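Local atomic coordinates of nidogen (Mus musculus, PDB entry 1NPE), a protein that probably helps to link the components of basement membranes, its G3 YWTD beta-propeller domain binding the laminin gamma-1 chain. Residues A[6-12]-A[36-41]; A[116-121]-A[153-158]; A[212-217]-A[254-260]. One frame throughout, in Å; residues are numbered along the deposited sequence.

Interaction 1: A[6-12]-A[36-41]; sequences FAQTGKI and KVIIGL
This is a buried contact between neighbouring sheets of the beta-propeller, packing a strand and turn of the closing blade (6-12) against the inner strand of the next blade (36-41). Residues 6-8 run extended at 152° to strand 36-41, the axes approaching to 5.8 Å. The chain reverses through a type II turn from Gln8 to Lys11, with Gly10 at positive phi (79/8). That turn supplies the one hydrogen bond between the segments, Gly10 N to Lys36 O at 2.7 Å, near where the CA atoms of Thr9 and Val37 lie 4.5 Å apart. Apolar side chains do most of the rest. Ile38 (m, m) turns toward Ala7 and Ile12, its CG2 lying 3.7 Å from Ala7 CB and 4.0 Å from Ile12 CG1. Leu41 (m, t) meets Ile12 CD1 through its CD2 at 3.6 Å, while its CD1 lies 4.2 Å from Ala7 CB. Trp52 of strand 49-54 touches Ile12, Ile38 and Leu41 and joins the cluster. At the turn, Thr9 CG2 meets Val37 CG2 at 4.0 Å, and Thr9 OG1 hydrogen-bonds Asp38 of the laminin chain. Face-to-face apolar packing of successive blades is the hallmark of the beta-propeller, here beside the laminin contact.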
# COMPACT_ATOMS: atom_id res chain seq x y z
N PHE A 6 9.23 -12.49 2.76
CA PHE A 6 8.98 -11.05 2.74
C PHE A 6 9.32 -10.40 1.40
O PHE A 6 10.11 -10.93 0.63
CB PHE A 6 9.63 -10.33 3.93
CG PHE A 6 11.14 -10.35 3.92
CD1 PHE A 6 11.83 -11.28 4.69
CD2 PHE A 6 11.85 -9.39 3.21
CE1 PHE A 6 13.23 -11.26 4.76
CE2 PHE A 6 13.25 -9.35 3.27
CZ PHE A 6 13.94 -10.29 4.05
N ALA A 7 8.70 -9.26 1.13
CA ALA A 7 8.90 -8.55 -0.12
C ALA A 7 9.83 -7.35 -0.08
O ALA A 7 9.93 -6.65 0.93
CB ALA A 7 7.55 -8.13 -0.68
N GLN A 8 10.53 -7.16 -1.19
CA GLN A 8 11.44 -6.04 -1.42
C GLN A 8 11.27 -5.68 -2.88
O GLN A 8 10.63 -6.43 -3.63
CB GLN A 8 12.90 -6.43 -1.16
CG GLN A 8 13.36 -6.21 0.27
CD GLN A 8 14.81 -6.62 0.49
OE1 GLN A 8 15.25 -7.68 0.04
NE2 GLN A 8 15.56 -5.79 1.20
N THR A 9 11.80 -4.53 -3.29
CA THR A 9 11.70 -4.11 -4.67
C THR A 9 12.48 -5.10 -5.52
O THR A 9 13.65 -5.38 -5.24
CB THR A 9 12.25 -2.68 -4.87
OG1 THR A 9 11.43 -1.74 -4.16
CG2 THR A 9 12.28 -2.30 -6.34
N GLY A 10 11.79 -5.68 -6.50
CA GLY A 10 12.40 -6.63 -7.42
C GLY A 10 12.60 -8.06 -6.94
O GLY A 10 13.21 -8.85 -7.67
N LYS A 11 12.07 -8.41 -5.78
CA LYS A 11 12.26 -9.77 -5.25
C LYS A 11 11.38 -10.13 -4.06
O LYS A 11 10.68 -9.29 -3.51
CB LYS A 11 13.72 -9.95 -4.82
CG LYS A 11 14.18 -8.90 -3.82
CD LYS A 11 15.61 -9.13 -3.34
CE LYS A 11 15.72 -10.36 -2.47
NZ LYS A 11 17.10 -10.49 -1.93
N ILE A 12 11.41 -11.41 -3.72
CA ILE A 12 10.71 -11.95 -2.55
C ILE A 12 11.78 -12.78 -1.84
O ILE A 12 12.39 -13.67 -2.45
CB ILE A 12 9.54 -12.89 -2.92
CG1 ILE A 12 8.40 -12.13 -3.60
CG2 ILE A 12 9.00 -13.56 -1.66
CD1 ILE A 12 7.26 -13.03 -4.03
N LYS A 36 9.46 -5.64 -11.05
CA LYS A 36 8.38 -5.39 -10.10
C LYS A 36 8.67 -4.86 -8.70
O LYS A 36 9.78 -4.98 -8.18
CB LYS A 36 7.53 -6.66 -9.97
CG LYS A 36 6.95 -7.21 -11.27
CD LYS A 36 6.03 -8.41 -11.00
CE LYS A 36 5.55 -9.10 -12.28
NZ LYS A 36 4.66 -8.24 -13.12
N VAL A 37 7.65 -4.26 -8.10
CA VAL A 37 7.73 -3.76 -6.73
C VAL A 37 6.66 -4.57 -6.01
O VAL A 37 5.47 -4.23 -6.04
CB VAL A 37 7.43 -2.24 -6.63
CG1 VAL A 37 7.37 -1.81 -5.17
CG2 VAL A 37 8.49 -1.43 -7.37
N ILE A 38 7.09 -5.70 -5.44
CA ILE A 38 6.20 -6.60 -4.73
C ILE A 38 5.76 -5.95 -3.42
O ILE A 38 6.59 -5.51 -2.64
CB ILE A 38 6.91 -7.94 -4.41
CG1 ILE A 38 7.61 -8.49 -5.66
CG2 ILE A 38 5.90 -8.96 -3.90
CD1 ILE A 38 6.66 -9.04 -6.72
N ILE A 39 4.45 -5.90 -3.19
CA ILE A 39 3.93 -5.29 -1.98
C ILE A 39 3.26 -6.29 -1.05
O ILE A 39 3.74 -6.53 0.06
CB ILE A 39 2.95 -4.15 -2.30
CG1 ILE A 39 3.64 -3.08 -3.16
CG2 ILE A 39 2.42 -3.53 -1.02
CD1 ILE A 39 4.74 -2.30 -2.44
N GLY A 40 2.15 -6.88 -1.49
CA GLY A 40 1.44 -7.84 -0.66
C GLY A 40 1.85 -9.29 -0.89
O GLY A 40 2.21 -9.66 -2.01
N LEU A 41 1.81 -10.10 0.17
CA LEU A 41 2.15 -11.51 0.07
C LEU A 41 1.16 -12.38 0.84
O LEU A 41 0.65 -11.97 1.87
CB LEU A 41 3.55 -11.79 0.63
CG LEU A 41 4.81 -11.35 -0.12
CD1 LEU A 41 6.02 -11.74 0.72
CD2 LEU A 41 4.89 -12.00 -1.51

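Interaction 2: A[116-121]-A[153-158]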
# COMPACT_ATOMS: atom_id res chain seq x y z
N LEU A 116 -16.09 -6.99 -4.04
CA LEU A 116 -16.74 -7.28 -2.77
C LEU A 116 -17.20 -5.99 -2.09
O LEU A 116 -18.33 -5.90 -1.63
CB LEU A 116 -15.79 -8.07 -1.87
CG LEU A 116 -16.44 -8.99 -0.82
CD1 LEU A 116 -17.38 -9.98 -1.52
CD2 LEU A 116 -15.36 -9.74 -0.05
N PHE A 117 -16.32 -4.99 -2.04
CA PHE A 117 -16.65 -3.70 -1.43
C PHE A 117 -15.98 -2.59 -2.22
O PHE A 117 -14.86 -2.76 -2.71
CB PHE A 117 -16.13 -3.63 0.02
CG PHE A 117 -16.68 -4.70 0.93
CD1 PHE A 117 -18.01 -4.68 1.33
CD2 PHE A 117 -15.85 -5.72 1.39
CE1 PHE A 117 -18.51 -5.66 2.19
CE2 PHE A 117 -16.34 -6.71 2.25
CZ PHE A 117 -17.68 -6.68 2.65
N ASP A 118 -16.62 -1.43 -2.31
CA ASP A 118 -16.03 -0.31 -3.04
C ASP A 118 -16.50 1.06 -2.58
O ASP A 118 -16.40 2.04 -3.33
CB ASP A 118 -16.23 -0.47 -4.55
CG ASP A 118 -17.68 -0.38 -4.97
OD1 ASP A 118 -18.57 -0.43 -4.09
OD2 ASP A 118 -17.91 -0.24 -6.19
N THR A 119 -17.03 1.12 -1.37
CA THR A 119 -17.48 2.37 -0.78
C THR A 119 -16.84 2.41 0.60
O THR A 119 -16.53 1.37 1.16
CB THR A 119 -19.03 2.44 -0.66
OG1 THR A 119 -19.52 1.31 0.06
CG2 THR A 119 -19.67 2.48 -2.04
N GLY A 120 -16.60 3.61 1.12
CA GLY A 120 -15.98 3.75 2.43
C GLY A 120 -14.51 3.30 2.47
O GLY A 120 -13.96 3.05 3.54
N LEU A 121 -13.90 3.15 1.30
CA LEU A 121 -12.50 2.74 1.21
C LEU A 121 -11.69 3.86 0.59
O LEU A 121 -12.01 4.33 -0.49
CB LEU A 121 -12.35 1.48 0.36
CG LEU A 121 -13.04 0.21 0.87
CD1 LEU A 121 -12.92 -0.89 -0.18
CD2 LEU A 121 -12.44 -0.24 2.19
N MET A 153 -16.67 -13.50 4.72
CA MET A 153 -15.95 -13.66 3.47
C MET A 153 -16.89 -13.60 2.28
O MET A 153 -16.47 -13.29 1.16
CB MET A 153 -15.13 -14.95 3.47
CG MET A 153 -13.83 -14.82 4.24
SD MET A 153 -13.03 -16.37 4.62
CE MET A 153 -12.48 -16.85 3.04
N ASP A 154 -18.18 -13.84 2.53
CA ASP A 154 -19.21 -13.81 1.49
C ASP A 154 -19.68 -12.39 1.13
O ASP A 154 -20.51 -12.21 0.24
CB ASP A 154 -20.41 -14.71 1.85
CG ASP A 154 -21.12 -14.29 3.14
OD1 ASP A 154 -21.23 -13.08 3.42
OD2 ASP A 154 -21.61 -15.18 3.86
N GLY A 155 -19.19 -11.40 1.87
CA GLY A 155 -19.57 -10.02 1.59
C GLY A 155 -20.62 -9.40 2.49
O GLY A 155 -20.90 -8.21 2.36
N THR A 156 -21.23 -10.19 3.36
CA THR A 156 -22.24 -9.66 4.27
C THR A 156 -21.61 -9.27 5.61
O THR A 156 -20.42 -9.51 5.85
CB THR A 156 -23.38 -10.69 4.56
OG1 THR A 156 -22.88 -11.76 5.37
CG2 THR A 156 -23.95 -11.25 3.26
N ASN A 157 -22.42 -8.63 6.45
CA ASN A 157 -22.03 -8.24 7.79
C ASN A 157 -20.77 -7.38 7.94
O ASN A 157 -19.94 -7.63 8.82
CB ASN A 157 -21.94 -9.49 8.67
CG ASN A 157 -23.28 -10.20 8.79
OD1 ASN A 157 -23.64 -11.02 7.94
ND2 ASN A 157 -24.03 -9.88 9.84
N ARG A 158 -20.63 -6.37 7.09
CA ARG A 158 -19.49 -5.47 7.17
C ARG A 158 -19.68 -4.56 8.38
O ARG A 158 -20.78 -4.10 8.65
CB ARG A 158 -19.38 -4.63 5.90
CG ARG A 158 -18.24 -3.63 5.94
CD ARG A 158 -18.14 -2.83 4.67
NE ARG A 158 -17.05 -1.86 4.74
CZ ARG A 158 -16.77 -0.96 3.81
NH1 ARG A 158 -17.52 -0.88 2.71
NH2 ARG A 158 -15.75 -0.13 3.97
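Arg158 lies stretched across the ring of Phe117, every side-chain torsion near 180°, so that its CD comes within 4.2 Å of the ring centroid in an off-centre CH-pi contact. The extended chain carries the guanidinium past the ring to the loop beyond, where Thr119 O accepts from both of its ends, from Arg158 NH1 at 2.9 Å and from Arg158 NH2 at 3.3 Å. Phe117 CE1 also rests 3.5 Å from Gly155 O, and its ring meets that of Trp138 in the neighbouring blade. Next to it, Leu116 CD1 reaches Gly155 CA at 3.8 Å. Leu116 and Phe117 form a classic beta bulge opposite Ile103, and both point their CA-to-CB bonds at the other segment. Glycine suits position 155 twice over: its backbone angles (101/-7) would jam a beta carbon against the preceding carbonyl, and such a carbon would crowd Leu116. An Asx turn, with Asp154 OD1 accepting from Thr156 N at 2.9 Å, helps to shape this hairpin loop. The arginine charge has its own counterion, Glu149 in the same blade, so the link across two LDL-receptor class B repeats rests on a neutral carbonyl and on aliphatic and aromatic surface rather than on opposite charges.

Interaction 3: A[212-217]-A[254-260]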
# COMPACT_ATOMS: atom_id res chain seq x y z
N PHE A 212 5.16 -1.81 8.48
CA PHE A 212 4.43 -1.81 7.23
C PHE A 212 3.49 -3.01 7.13
O PHE A 212 2.33 -2.87 6.75
CB PHE A 212 5.35 -1.80 6.01
CG PHE A 212 4.60 -1.90 4.72
CD1 PHE A 212 4.02 -0.76 4.16
CD2 PHE A 212 4.39 -3.14 4.11
CE1 PHE A 212 3.23 -0.86 3.02
CE2 PHE A 212 3.61 -3.24 2.97
CZ PHE A 212 3.02 -2.09 2.43
N ALA A 213 4.03 -4.21 7.37
CA ALA A 213 3.23 -5.42 7.29
C ALA A 213 3.53 -6.32 8.48
O ALA A 213 4.56 -6.19 9.13
CB ALA A 213 3.50 -6.16 5.99
N VAL A 214 2.62 -7.26 8.72
CA VAL A 214 2.80 -8.17 9.84
C VAL A 214 2.13 -9.50 9.55
O VAL A 214 1.19 -9.58 8.75
CB VAL A 214 2.19 -7.58 11.13
CG1 VAL A 214 0.66 -7.51 11.02
CG2 VAL A 214 2.63 -8.37 12.34
N THR A 215 2.66 -10.54 10.18
CA THR A 215 2.12 -11.88 10.06
C THR A 215 2.39 -12.53 11.41
O THR A 215 3.18 -12.02 12.22
CB THR A 215 2.79 -12.69 8.91
OG1 THR A 215 2.10 -13.93 8.73
CG2 THR A 215 4.26 -12.98 9.21
N SER A 216 1.71 -13.63 11.69
CA SER A 216 1.90 -14.29 12.97
C SER A 216 2.15 -15.78 12.88
O SER A 216 1.81 -16.44 11.90
CB SER A 216 0.71 -14.01 13.90
OG SER A 216 -0.51 -14.50 13.37
N TYR A 217 2.82 -16.29 13.92
CA TYR A 217 3.13 -17.70 14.06
C TYR A 217 3.06 -17.99 15.55
O TYR A 217 4.04 -17.83 16.28
CB TYR A 217 4.53 -18.02 13.52
CG TYR A 217 4.77 -19.51 13.39
CD1 TYR A 217 3.87 -20.33 12.72
CD2 TYR A 217 5.87 -20.12 14.01
CE1 TYR A 217 4.03 -21.70 12.66
CE2 TYR A 217 6.04 -21.51 13.96
CZ TYR A 217 5.11 -22.29 13.28
OH TYR A 217 5.24 -23.67 13.25
N TYR A 254 8.56 -4.84 2.32
CA TYR A 254 7.11 -4.71 2.21
C TYR A 254 6.33 -5.83 2.90
O TYR A 254 6.49 -6.04 4.10
CB TYR A 254 6.70 -4.52 0.75
CG TYR A 254 7.28 -3.24 0.16
CD1 TYR A 254 6.86 -1.99 0.62
CD2 TYR A 254 8.28 -3.29 -0.81
CE1 TYR A 254 7.43 -0.82 0.14
CE2 TYR A 254 8.86 -2.11 -1.30
CZ TYR A 254 8.43 -0.89 -0.82
OH TYR A 254 9.03 0.27 -1.26
N GLY A 255 5.47 -6.52 2.16
CA GLY A 255 4.66 -7.58 2.73
C GLY A 255 5.45 -8.72 3.35
O GLY A 255 6.62 -8.94 3.03
N ILE A 256 4.78 -9.46 4.22
CA ILE A 256 5.39 -10.58 4.92
C ILE A 256 4.33 -11.64 5.18
O ILE A 256 3.19 -11.33 5.53
CB ILE A 256 6.05 -10.12 6.24
CG1 ILE A 256 6.91 -11.23 6.84
CG2 ILE A 256 4.99 -9.66 7.23
CD1 ILE A 256 7.79 -10.75 7.98
N THR A 257 4.70 -12.90 5.01
CA THR A 257 3.79 -14.01 5.22
C THR A 257 4.57 -15.25 5.66
O THR A 257 5.79 -15.31 5.50
CB THR A 257 2.96 -14.30 3.95
OG1 THR A 257 1.95 -15.26 4.24
CG2 THR A 257 3.85 -14.81 2.82
N ILE A 258 3.87 -16.21 6.24
CA ILE A 258 4.51 -17.44 6.69
C ILE A 258 4.08 -18.65 5.89
O ILE A 258 2.89 -18.91 5.73
CB ILE A 258 4.27 -17.67 8.20
CG1 ILE A 258 5.02 -16.61 8.99
CG2 ILE A 258 4.75 -19.06 8.61
CD1 ILE A 258 4.96 -16.80 10.47
N ALA A 259 5.06 -19.37 5.36
CA ALA A 259 4.80 -20.57 4.57
C ALA A 259 4.72 -21.77 5.50
O ALA A 259 5.74 -22.31 5.92
CB ALA A 259 5.90 -20.77 3.54
N LEU A 260 3.50 -22.18 5.83
CA LEU A 260 3.29 -23.33 6.71
C LEU A 260 3.46 -24.64 5.95
O LEU A 260 3.15 -24.72 4.76
CB LEU A 260 1.90 -23.26 7.34
CG LEU A 260 1.66 -22.11 8.32
CD1 LEU A 260 0.20 -22.05 8.72
CD2 LEU A 260 2.56 -22.27 9.54
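Two inner strands of a six-bladed beta-propeller meet across the boundary between blades, and Thr215, Ile258 and Ile256 bury the most surface. Strands 212-217 and 256-259 run nearly parallel, at 22°, with axes 5.8 Å apart, yet no hydrogen bond joins them: each belongs to its own sheet, and side chains fill the gap, packing on one another and on the facing backbone. Thr215 projects between the two isoleucines, its CG2 lying 3.9 Å from Ile256 CG2 and 3.7 Å from Ile258 CG1. Ile256 extends the contact the other way, its CG2 packing 4.0 Å from Ala213 CB and 3.7 Å from Val214 N. Ile258 continues it toward Tyr217, and Leu260 meets the tyrosine ring, CD2 to CE1 at 3.5 Å. The CA atoms stay in step, Ala213 facing Gly255 and Thr215 facing Thr257. At the start of both segments Tyr254 presents its ring edge to the face of Phe212 in a T-shaped pair, centroids 5.6 Å apart and planes at 82°; Trp226 meets the Phe212 ring. Strand 256-259 pairs with strand 2-8, the closure by which chain ends complete a propeller. The tightest apolar approach is Ile258 CD1 to Tyr217 CB, 3.3 Å.

In the fold
The three contacts follow one another along the chain and illustrate a rule of propellers: neighbouring blades cohere through side chains and loops. Interactions 1 and 3, centres 12 Å apart, flank the closing blade, in which strand 256-259 pairs with strand 2-8; Ala7 joins them through probable backbone hydrogen bonds to Tyr254 and Gly255. One contact faces the blade that follows, the other the blade that precedes. The Cys45-Cys263 disulfide ties the C-terminal end to the early chain. Interaction 2, 27 Å and 23 Å from their centres, joins two other blades far from this closure. Laminin gamma-1 touches interactions 1 and 3, so its binding surface includes residues of the closing blade and of the blade that follows.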